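Local coordinates for alkaline phosphatase (Antarctic bacterium, PDB 2W5V), which probably hydrolyses phosphate monoesters, using zinc and magnesium ions bound in its active site, at residues E151-M156 / Y173-D179; D162-F166 / Q191-N195; F166-N172 / G212-E218. The protein carries 1 engineered substitution. Residue numbers count along the deposited sequence, not the author numbering.

Contact 1. Residues E151-M156 / Y173-D179; sequences EEEIAM and YFTKRKD
From the loop after a helix, an arginine can bridge two backbones, as Arg177 does here. Residues 151-156 are regular helix. Residues 173-175 end another short helix, with Lys176 the first residue to leave helical angles before an extended Arg177. The backbones come nearest at Glu152 and Tyr173, whose CA atoms are 5.3 Å apart. Glu151 (m, t) lays its OE1 over one face of the Tyr173 ring (chi1 m), while this oxygen is hydrogen-bonded to Thr134; the tyrosine hydroxyl pairs with Glu218. Glu151 also lies about 5 Å, side chain to side chain, from the engineered Asp135. Glu152 (m, t) reaches along the loop, and its OE2 accepts a hydrogen bond from Lys178 N at 2.8 Å. Arg177 NH1 donates to Glu152 O at 2.8 Å, an oxygen that also takes the helical bond from Met156 N at 3.1 Å. The same Arg177 NH1 donates to Tyr173 O at 2.9 Å, tying the two backbones together. A salt bridge from Arg177 NH2 to Asp179 OD2, 2.8 Å, and a bond from NE to OD1, 2.9 Å, hold that group in place. Ala155 supplies an apolar part: its CB lies 3.8 Å from the Phe174 ring centroid in a CH-pi contact over the face, and 4.1 Å from Tyr173 CB. Met156 (t, p, p) puts CE over one guanidinium face, 4.0 Å from Arg177 NH2, opposite Glu152 CB. Helix 151-158 thus packs on the short helix that follows strand 165-169, while helix 183-188 touches Met156, Phe174 and Arg177 through Val183.

Contact 2. Residues D162-F166 / Q191-N195; sequences DLDFF and QFTIN
Phe192 and Phe166 illustrate how strands that are not neighbours in a sheet meet through large side chains reaching over the strand between them. Residues 165-166 and 192-195 are extended. CA atoms of Asp164 and Phe192 lie 8.0 Å apart, and those of Phe166 and Ile194 9.5 Å. Phe192 (chi1 m) points toward the turn before strand 165-169, where its CZ comes within 3.2 Å of Leu163 O and 4.4 Å of Leu163 CB, filling the hollow beside that bend. Phe166, with chi1 p, swings its ring back over the intervening strand, whose Gly212 offers a flat patch beneath it. In the parallel part of the alpha/beta sheet the order is 192-195, 210-214, 165-169, so the contact spans the middle strand on the side packed by helix 183-188. The two phenyl rings meet obliquely, planes at 55° and centroids 5.5 Å apart, with Phe166 CE2 3.7 Å from Phe192 CE2. Ile194 (m, m) then sets CD1 4.0 Å from Phe166 CZ, and Leu187 touches both phenylalanines from the helix.

Contact 3. Residues F166-N172 / G212-E218; sequences FAGGGLN and GFLLADE
Gly212 begins a parallel pairing that later hands over to a network of turns. The axes of 166-169 and 212-214 approach to 4.6 Å, their directions 7° apart, pairing Phe166 with Gly212, Ala167 with Phe213 and Gly168 with Leu214. Gly212 lies under the Phe166 ring (chi1 p), CA 3.7 Å from its centroid in a CH-pi contact; a CB there would clash. Phe213 N donates to Phe166 O (2.9 Å) and its O accepts Gly168 N (3.0 Å), while its CB meets Ala167 CB at 3.8 Å. Leu214 (m, t) points to the side of the sheet that carries Phe166, its CD2 at the edge of that ring, 3.7 Å from Phe166 CE1, and its CD1 3.9 Å from Leu171 CD1. Leu215 N closes the ladder on Gly168 O at 2.9 Å. Beyond it Ala216 O takes Leu171 N (2.9 Å), Asp217 O takes Asn172 N (2.9 Å) and Glu218 OE1 takes Asn172 ND2 (2.6 Å). Regular strand pairing thus yields to turn carbonyls binding successive amides, with a CB on Gly169 excluded by Glu218 O.

How the contacts relate
Contact 2 is the most buried and mainly apolar, without a hydrogen bond between its segments, whereas contacts 1 and 3 are partly buried and rely on hydrogen bonds. Contacts 2 and 3 share Phe166 and one sheet: strand 210-214, the middle neighbour, is the partner in contact 3 and is spanned in contact 2, with Thr193 O 2.8 Å from Gly212 N in a probable hydrogen bond. The centre of contact 1 lies about 21 Å from the centre of the chain, against 18 and 15 Å for contacts 2 and 3, and contact 1 is the one built round charged side chains. It meets contact 3 where Tyr173 OH and Glu218 OE2 are 2.6 Å apart.

Contact 1. Residues E151-M156 / Y173-D179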
loop_
_atom_site.group_PDB
_atom_site.type_symbol
_atom_site.label_atom_id
_atom_site.label_comp_id
_atom_site.label_asym_id
_atom_site.label_seq_id
_atom_site.Cartn_x
_atom_site.Cartn_y
_atom_site.Cartn_z
ATOM N N GLU B 151 -18.661 27.386 0.563
ATOM C CA GLU B 151 -18.796 26.923 -0.816
ATOM C C GLU B 151 -19.329 27.965 -1.797
ATOM O O GLU B 151 -18.973 27.939 -2.975
ATOM C CB GLU B 151 -19.610 25.626 -0.881
ATOM C CG GLU B 151 -18.773 24.403 -0.532
ATOM C CD GLU B 151 -19.529 23.094 -0.683
ATOM O OE1 GLU B 151 -19.393 22.444 -1.745
ATOM O OE2 GLU B 151 -20.256 22.721 0.263
ATOM N N GLU B 152 -20.171 28.879 -1.328
ATOM C CA GLU B 152 -20.590 29.984 -2.192
ATOM C C GLU B 152 -19.417 30.927 -2.486
ATOM O O GLU B 152 -19.300 31.464 -3.585
ATOM C CB GLU B 152 -21.784 30.728 -1.600
ATOM C CG GLU B 152 -23.041 29.867 -1.571
ATOM C CD GLU B 152 -24.276 30.616 -1.105
ATOM O OE1 GLU B 152 -24.193 31.849 -0.885
ATOM O OE2 GLU B 152 -25.331 29.960 -0.966
ATOM N N GLU B 153 -18.539 31.115 -1.508
ATOM C CA GLU B 153 -17.315 31.886 -1.740
ATOM C C GLU B 153 -16.421 31.177 -2.754
ATOM O O GLU B 153 -15.826 31.803 -3.633
ATOM C CB GLU B 153 -16.553 32.087 -0.428
ATOM C CG GLU B 153 -15.234 32.848 -0.577
ATOM C CD GLU B 153 -14.510 33.052 0.754
ATOM O OE1 GLU B 153 -15.160 33.481 1.733
ATOM O OE2 GLU B 153 -13.286 32.805 0.816
ATOM N N ILE B 154 -16.309 29.860 -2.613
ATOM C CA ILE B 154 -15.507 29.060 -3.525
ATOM C C ILE B 154 -16.031 29.157 -4.956
ATOM O O ILE B 154 -15.254 29.297 -5.904
ATOM C CB ILE B 154 -15.438 27.590 -3.051
ATOM C CG1 ILE B 154 -14.474 27.495 -1.867
ATOM C CG2 ILE B 154 -14.988 26.675 -4.187
ATOM C CD1 ILE B 154 -14.600 26.231 -1.053
ATOM N N ALA B 155 -17.349 29.096 -5.112
ATOM C CA ALA B 155 -17.954 29.266 -6.428
ATOM C C ALA B 155 -17.578 30.620 -7.037
ATOM O O ALA B 155 -17.208 30.706 -8.209
ATOM C CB ALA B 155 -19.461 29.127 -6.341
ATOM N N MET B 156 -17.679 31.681 -6.245
ATOM C CA MET B 156 -17.267 32.996 -6.720
ATOM C C MET B 156 -15.779 33.015 -7.089
ATOM O O MET B 156 -15.393 33.683 -8.047
ATOM C CB MET B 156 -17.559 34.076 -5.673
ATOM C CG MET B 156 -17.204 35.476 -6.142
ATOM S SD MET B 156 -18.380 36.086 -7.372
ATOM C CE MET B 156 -19.873 36.166 -6.386
ATOM N N TYR B 173 -24.578 26.193 -6.071
ATOM C CA TYR B 173 -23.658 27.191 -5.512
ATOM C C TYR B 173 -23.421 28.377 -6.448
ATOM O O TYR B 173 -22.844 29.397 -6.053
ATOM C CB TYR B 173 -22.351 26.512 -5.087
ATOM C CG TYR B 173 -22.634 25.400 -4.106
ATOM C CD1 TYR B 173 -22.746 24.080 -4.530
ATOM C CD2 TYR B 173 -22.854 25.678 -2.761
ATOM C CE1 TYR B 173 -23.042 23.064 -3.634
ATOM C CE2 TYR B 173 -23.144 24.670 -1.860
ATOM C CZ TYR B 173 -23.239 23.368 -2.301
ATOM O OH TYR B 173 -23.534 22.370 -1.404
ATOM N N PHE B 174 -23.902 28.248 -7.678
ATOM C CA PHE B 174 -23.800 29.316 -8.668
ATOM C C PHE B 174 -25.128 30.039 -8.946
ATOM O O PHE B 174 -25.136 31.222 -9.292
ATOM C CB PHE B 174 -23.237 28.759 -9.979
ATOM C CG PHE B 174 -21.815 28.297 -9.879
ATOM C CD1 PHE B 174 -20.773 29.132 -10.248
ATOM C CD2 PHE B 174 -21.516 27.029 -9.410
ATOM C CE1 PHE B 174 -19.457 28.707 -10.155
ATOM C CE2 PHE B 174 -20.201 26.599 -9.313
ATOM C CZ PHE B 174 -19.172 27.438 -9.688
ATOM N N THR B 175 -26.247 29.336 -8.802
ATOM C CA THR B 175 -27.529 29.887 -9.234
ATOM C C THR B 175 -28.633 29.881 -8.180
ATOM O O THR B 175 -29.721 30.402 -8.423
ATOM C CB THR B 175 -28.069 29.143 -10.462
ATOM O OG1 THR B 175 -28.491 27.832 -10.071
ATOM C CG2 THR B 175 -27.005 29.043 -11.539
ATOM N N LYS B 176 -28.373 29.274 -7.030
ATOM C CA LYS B 176 -29.360 29.247 -5.956
ATOM C C LYS B 176 -28.664 29.467 -4.626
ATOM O O LYS B 176 -28.651 28.588 -3.760
ATOM C CB LYS B 176 -30.141 27.930 -5.970
ATOM C CG LYS B 176 -30.902 27.701 -7.273
ATOM C CD LYS B 176 -31.656 26.383 -7.282
ATOM C CE LYS B 176 -32.274 26.127 -8.651
ATOM N NZ LYS B 176 -33.064 24.864 -8.686
ATOM N N ARG B 177 -28.084 30.655 -4.483
ATOM C CA ARG B 177 -27.227 30.987 -3.352
ATOM C C ARG B 177 -28.002 31.742 -2.279
ATOM O O ARG B 177 -29.030 32.362 -2.561
ATOM C CB ARG B 177 -26.052 31.844 -3.827
ATOM C CG ARG B 177 -25.215 31.212 -4.938
ATOM C CD ARG B 177 -24.453 32.264 -5.743
ATOM N NE ARG B 177 -23.678 33.163 -4.892
ATOM C CZ ARG B 177 -22.420 32.948 -4.511
ATOM N NH1 ARG B 177 -21.772 31.853 -4.899
ATOM N NH2 ARG B 177 -21.809 33.832 -3.735
ATOM N N LYS B 178 -27.504 31.692 -1.049
ATOM C CA LYS B 178 -28.134 32.406 0.053
ATOM C C LYS B 178 -28.036 33.914 -0.156
ATOM O O LYS B 178 -28.885 34.665 0.321
ATOM C CB LYS B 178 -27.499 32.012 1.390
ATOM C CG LYS B 178 -27.456 30.510 1.665
ATOM C CD LYS B 178 -28.725 29.991 2.332
ATOM C CE LYS B 178 -29.787 29.590 1.313
ATOM N NZ LYS B 178 -30.931 28.867 1.947
ATOM N N ASP B 179 -27.005 34.359 -0.870
ATOM C CA ASP B 179 -26.828 35.789 -1.140
ATOM C C ASP B 179 -27.534 36.210 -2.426
ATOM O O ASP B 179 -27.385 37.342 -2.882
ATOM C CB ASP B 179 -25.343 36.159 -1.214
ATOM C CG ASP B 179 -24.635 35.516 -2.401
ATOM O OD1 ASP B 179 -25.293 34.780 -3.166
ATOM O OD2 ASP B 179 -23.415 35.749 -2.568
#

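Contact 2. Residues D162-F166 / Q191-N195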
loop_
_atom_site.group_PDB
_atom_site.type_symbol
_atom_site.label_atom_id
_atom_site.label_comp_id
_atom_site.label_asym_id
_atom_site.label_seq_id
_atom_site.Cartn_x
_atom_site.Cartn_y
_atom_site.Cartn_z
ATOM N N ASP B 162 -7.890 30.719 -12.950
ATOM C CA ASP B 162 -7.231 30.604 -14.245
ATOM C C ASP B 162 -7.725 29.387 -15.036
ATOM O O ASP B 162 -7.309 29.169 -16.174
ATOM C CB ASP B 162 -5.714 30.521 -14.048
ATOM C CG ASP B 162 -5.129 31.796 -13.459
ATOM O OD1 ASP B 162 -5.314 32.872 -14.077
ATOM O OD2 ASP B 162 -4.479 31.720 -12.386
ATOM N N LEU B 163 -8.612 28.604 -14.429
ATOM C CA LEU B 163 -9.127 27.387 -15.057
ATOM C C LEU B 163 -9.660 27.633 -16.462
ATOM O O LEU B 163 -10.342 28.631 -16.713
ATOM C CB LEU B 163 -10.238 26.781 -14.208
ATOM C CG LEU B 163 -9.806 25.922 -13.031
ATOM C CD1 LEU B 163 -11.037 25.316 -12.381
ATOM C CD2 LEU B 163 -8.848 24.845 -13.514
ATOM N N ASP B 164 -9.361 26.710 -17.368
ATOM C CA ASP B 164 -9.847 26.785 -18.738
ATOM C C ASP B 164 -11.009 25.826 -18.961
ATOM O O ASP B 164 -11.807 26.006 -19.880
ATOM C CB ASP B 164 -8.716 26.436 -19.700
ATOM C CG ASP B 164 -7.533 27.386 -19.570
ATOM O OD1 ASP B 164 -7.649 28.568 -19.980
ATOM O OD2 ASP B 164 -6.484 26.945 -19.057
ATOM N N PHE B 165 -11.096 24.806 -18.111
ATOM C CA PHE B 165 -12.106 23.760 -18.257
ATOM C C PHE B 165 -12.524 23.221 -16.889
ATOM O O PHE B 165 -11.687 23.043 -16.010
ATOM C CB PHE B 165 -11.526 22.616 -19.098
ATOM C CG PHE B 165 -12.494 21.486 -19.365
ATOM C CD1 PHE B 165 -13.183 21.415 -20.568
ATOM C CD2 PHE B 165 -12.690 20.484 -18.427
ATOM C CE1 PHE B 165 -14.062 20.365 -20.824
ATOM C CE2 PHE B 165 -13.570 19.430 -18.675
ATOM C CZ PHE B 165 -14.254 19.371 -19.873
ATOM N N PHE B 166 -13.810 22.942 -16.709
ATOM C CA PHE B 166 -14.221 22.170 -15.536
ATOM C C PHE B 166 -15.506 21.408 -15.805
ATOM O O PHE B 166 -16.273 21.762 -16.702
ATOM C CB PHE B 166 -14.341 23.051 -14.279
ATOM C CG PHE B 166 -15.497 24.025 -14.315
ATOM C CD1 PHE B 166 -16.771 23.628 -13.930
ATOM C CD2 PHE B 166 -15.302 25.336 -14.721
ATOM C CE1 PHE B 166 -17.836 24.523 -13.959
ATOM C CE2 PHE B 166 -16.359 26.234 -14.750
ATOM C CZ PHE B 166 -17.629 25.825 -14.366
ATOM N N GLN B 191 -15.585 34.760 -19.840
ATOM C CA GLN B 191 -15.193 33.947 -20.997
ATOM C C GLN B 191 -15.535 32.456 -20.902
ATOM O O GLN B 191 -15.154 31.672 -21.775
ATOM C CB GLN B 191 -13.707 34.126 -21.313
ATOM C CG GLN B 191 -13.344 35.518 -21.802
ATOM C CD GLN B 191 -11.887 35.624 -22.211
ATOM O OE1 GLN B 191 -11.574 35.825 -23.384
ATOM N NE2 GLN B 191 -10.987 35.474 -21.244
ATOM N N PHE B 192 -16.261 32.063 -19.860
ATOM C CA PHE B 192 -16.718 30.680 -19.760
ATOM C C PHE B 192 -17.977 30.419 -20.570
ATOM O O PHE B 192 -18.989 31.095 -20.394
ATOM C CB PHE B 192 -16.968 30.291 -18.305
ATOM C CG PHE B 192 -15.740 29.839 -17.586
ATOM C CD1 PHE B 192 -15.018 30.725 -16.805
ATOM C CD2 PHE B 192 -15.300 28.532 -17.701
ATOM C CE1 PHE B 192 -13.882 30.306 -16.138
ATOM C CE2 PHE B 192 -14.166 28.113 -17.043
ATOM C CZ PHE B 192 -13.459 29.000 -16.263
ATOM N N THR B 193 -17.907 29.440 -21.466
ATOM C CA THR B 193 -19.111 28.868 -22.039
ATOM C C THR B 193 -19.586 27.814 -21.051
ATOM O O THR B 193 -18.807 26.959 -20.641
ATOM C CB THR B 193 -18.843 28.231 -23.413
ATOM O OG1 THR B 193 -18.458 29.256 -24.345
ATOM C CG2 THR B 193 -20.093 27.533 -23.929
ATOM N N ILE B 194 -20.851 27.884 -20.648
ATOM C CA ILE B 194 -21.362 26.977 -19.623
ATOM C C ILE B 194 -22.482 26.092 -20.161
ATOM O O ILE B 194 -23.425 26.579 -20.767
ATOM C CB ILE B 194 -21.905 27.751 -18.403
ATOM C CG1 ILE B 194 -20.810 28.613 -17.775
ATOM C CG2 ILE B 194 -22.516 26.794 -17.382
ATOM C CD1 ILE B 194 -19.653 27.826 -17.210
ATOM N N ASN B 195 -22.371 24.793 -19.922
ATOM C CA ASN B 195 -23.428 23.856 -20.260
ATOM C C ASN B 195 -23.940 23.216 -18.978
ATOM O O ASN B 195 -23.156 22.713 -18.167
ATOM C CB ASN B 195 -22.904 22.800 -21.241
ATOM C CG ASN B 195 -23.976 21.825 -21.690
ATOM O OD1 ASN B 195 -24.772 21.342 -20.886
ATOM N ND2 ASN B 195 -23.992 21.516 -22.986
#

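Contact 3. Residues F166-N172 / G212-E218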
loop_
_atom_site.group_PDB
_atom_site.type_symbol
_atom_site.label_atom_id
_atom_site.label_comp_id
_atom_site.label_asym_id
_atom_site.label_seq_id
_atom_site.Cartn_x
_atom_site.Cartn_y
_atom_site.Cartn_z
ATOM N N PHE B 166 -13.810 22.942 -16.709
ATOM C CA PHE B 166 -14.221 22.170 -15.536
ATOM C C PHE B 166 -15.506 21.408 -15.805
ATOM O O PHE B 166 -16.273 21.762 -16.702
ATOM C CB PHE B 166 -14.341 23.051 -14.279
ATOM C CG PHE B 166 -15.497 24.025 -14.315
ATOM C CD1 PHE B 166 -16.771 23.628 -13.930
ATOM C CD2 PHE B 166 -15.302 25.336 -14.721
ATOM C CE1 PHE B 166 -17.836 24.523 -13.959
ATOM C CE2 PHE B 166 -16.359 26.234 -14.750
ATOM C CZ PHE B 166 -17.629 25.825 -14.366
ATOM N N ALA B 167 -15.725 20.352 -15.031
ATOM C CA ALA B 167 -16.945 19.563 -15.134
ATOM C C ALA B 167 -17.244 18.921 -13.792
ATOM O O ALA B 167 -16.380 18.268 -13.198
ATOM C CB ALA B 167 -16.799 18.498 -16.208
ATOM N N GLY B 168 -18.464 19.118 -13.307
ATOM C CA GLY B 168 -18.876 18.527 -12.050
ATOM C C GLY B 168 -20.307 18.872 -11.712
ATOM O O GLY B 168 -21.055 19.340 -12.572
ATOM N N GLY B 169 -20.700 18.625 -10.465
ATOM C CA GLY B 169 -21.989 19.087 -9.977
ATOM C C GLY B 169 -21.851 20.463 -9.345
ATOM O O GLY B 169 -20.850 21.154 -9.560
ATOM N N GLY B 170 -22.859 20.865 -8.575
ATOM C CA GLY B 170 -22.795 22.093 -7.802
ATOM C C GLY B 170 -23.473 23.310 -8.403
ATOM O O GLY B 170 -23.156 24.442 -8.036
ATOM N N LEU B 171 -24.419 23.097 -9.313
ATOM C CA LEU B 171 -25.134 24.222 -9.913
ATOM C C LEU B 171 -25.756 25.131 -8.848
ATOM O O LEU B 171 -25.857 26.344 -9.028
ATOM C CB LEU B 171 -26.211 23.728 -10.884
ATOM C CG LEU B 171 -26.941 24.801 -11.697
ATOM C CD1 LEU B 171 -25.954 25.647 -12.496
ATOM C CD2 LEU B 171 -27.960 24.158 -12.619
ATOM N N ASN B 172 -26.171 24.534 -7.738
ATOM C CA ASN B 172 -26.765 25.280 -6.638
ATOM C C ASN B 172 -25.885 26.425 -6.138
ATOM O O ASN B 172 -26.383 27.502 -5.807
ATOM C CB ASN B 172 -27.101 24.347 -5.467
ATOM C CG ASN B 172 -28.422 23.619 -5.654
ATOM O OD1 ASN B 172 -29.189 23.922 -6.570
ATOM N ND2 ASN B 172 -28.694 22.653 -4.778
ATOM N N GLY B 212 -17.283 25.135 -19.152
ATOM C CA GLY B 212 -17.689 24.659 -17.840
ATOM C C GLY B 212 -18.955 23.823 -17.914
ATOM O O GLY B 212 -19.939 24.220 -18.544
ATOM N N PHE B 213 -18.933 22.654 -17.278
ATOM C CA PHE B 213 -20.108 21.789 -17.214
ATOM C C PHE B 213 -20.594 21.674 -15.769
ATOM O O PHE B 213 -19.870 21.167 -14.901
ATOM C CB PHE B 213 -19.780 20.387 -17.738
ATOM C CG PHE B 213 -19.523 20.323 -19.221
ATOM C CD1 PHE B 213 -20.566 20.104 -20.112
ATOM C CD2 PHE B 213 -18.232 20.442 -19.719
ATOM C CE1 PHE B 213 -20.330 20.023 -21.483
ATOM C CE2 PHE B 213 -17.987 20.367 -21.085
ATOM C CZ PHE B 213 -19.037 20.155 -21.970
ATOM N N LEU B 214 -21.811 22.150 -15.518
ATOM C CA LEU B 214 -22.441 22.042 -14.202
ATOM C C LEU B 214 -23.677 21.157 -14.329
ATOM O O LEU B 214 -24.770 21.648 -14.601
ATOM C CB LEU B 214 -22.812 23.438 -13.665
ATOM C CG LEU B 214 -21.625 24.327 -13.267
ATOM C CD1 LEU B 214 -22.053 25.782 -13.072
ATOM C CD2 LEU B 214 -20.933 23.785 -12.008
ATOM N N LEU B 215 -23.493 19.852 -14.122
ATOM C CA LEU B 215 -24.471 18.855 -14.560
ATOM C C LEU B 215 -25.363 18.282 -13.458
ATOM O O LEU B 215 -26.055 17.283 -13.664
ATOM C CB LEU B 215 -23.756 17.722 -15.304
ATOM C CG LEU B 215 -22.923 18.184 -16.500
ATOM C CD1 LEU B 215 -22.249 17.004 -17.175
ATOM C CD2 LEU B 215 -23.805 18.966 -17.491
ATOM N N ALA B 216 -25.353 18.920 -12.297
ATOM C CA ALA B 216 -26.192 18.504 -11.182
ATOM C C ALA B 216 -26.310 19.670 -10.222
ATOM O O ALA B 216 -25.439 20.532 -10.194
ATOM C CB ALA B 216 -25.587 17.294 -10.474
ATOM N N ASP B 217 -27.389 19.705 -9.448
ATOM C CA ASP B 217 -27.597 20.787 -8.491
ATOM C C ASP B 217 -26.567 20.696 -7.377
ATOM O O ASP B 217 -25.991 21.702 -6.976
ATOM C CB ASP B 217 -29.011 20.740 -7.910
ATOM C CG ASP B 217 -30.083 21.036 -8.948
ATOM O OD1 ASP B 217 -29.734 21.477 -10.064
ATOM O OD2 ASP B 217 -31.276 20.824 -8.642
ATOM N N GLU B 218 -26.350 19.479 -6.879
ATOM C CA GLU B 218 -25.327 19.222 -5.874
ATOM C C GLU B 218 -24.316 18.210 -6.421
ATOM O O GLU B 218 -23.650 18.482 -7.415
ATOM C CB GLU B 218 -25.968 18.744 -4.571
ATOM C CG GLU B 218 -26.897 19.784 -3.938
ATOM C CD GLU B 218 -26.138 20.907 -3.251
ATOM O OE1 GLU B 218 -26.632 22.060 -3.243
ATOM O OE2 GLU B 218 -25.041 20.639 -2.719
HETATM O O HOH W 1 -29.261 24.027 -9.096
#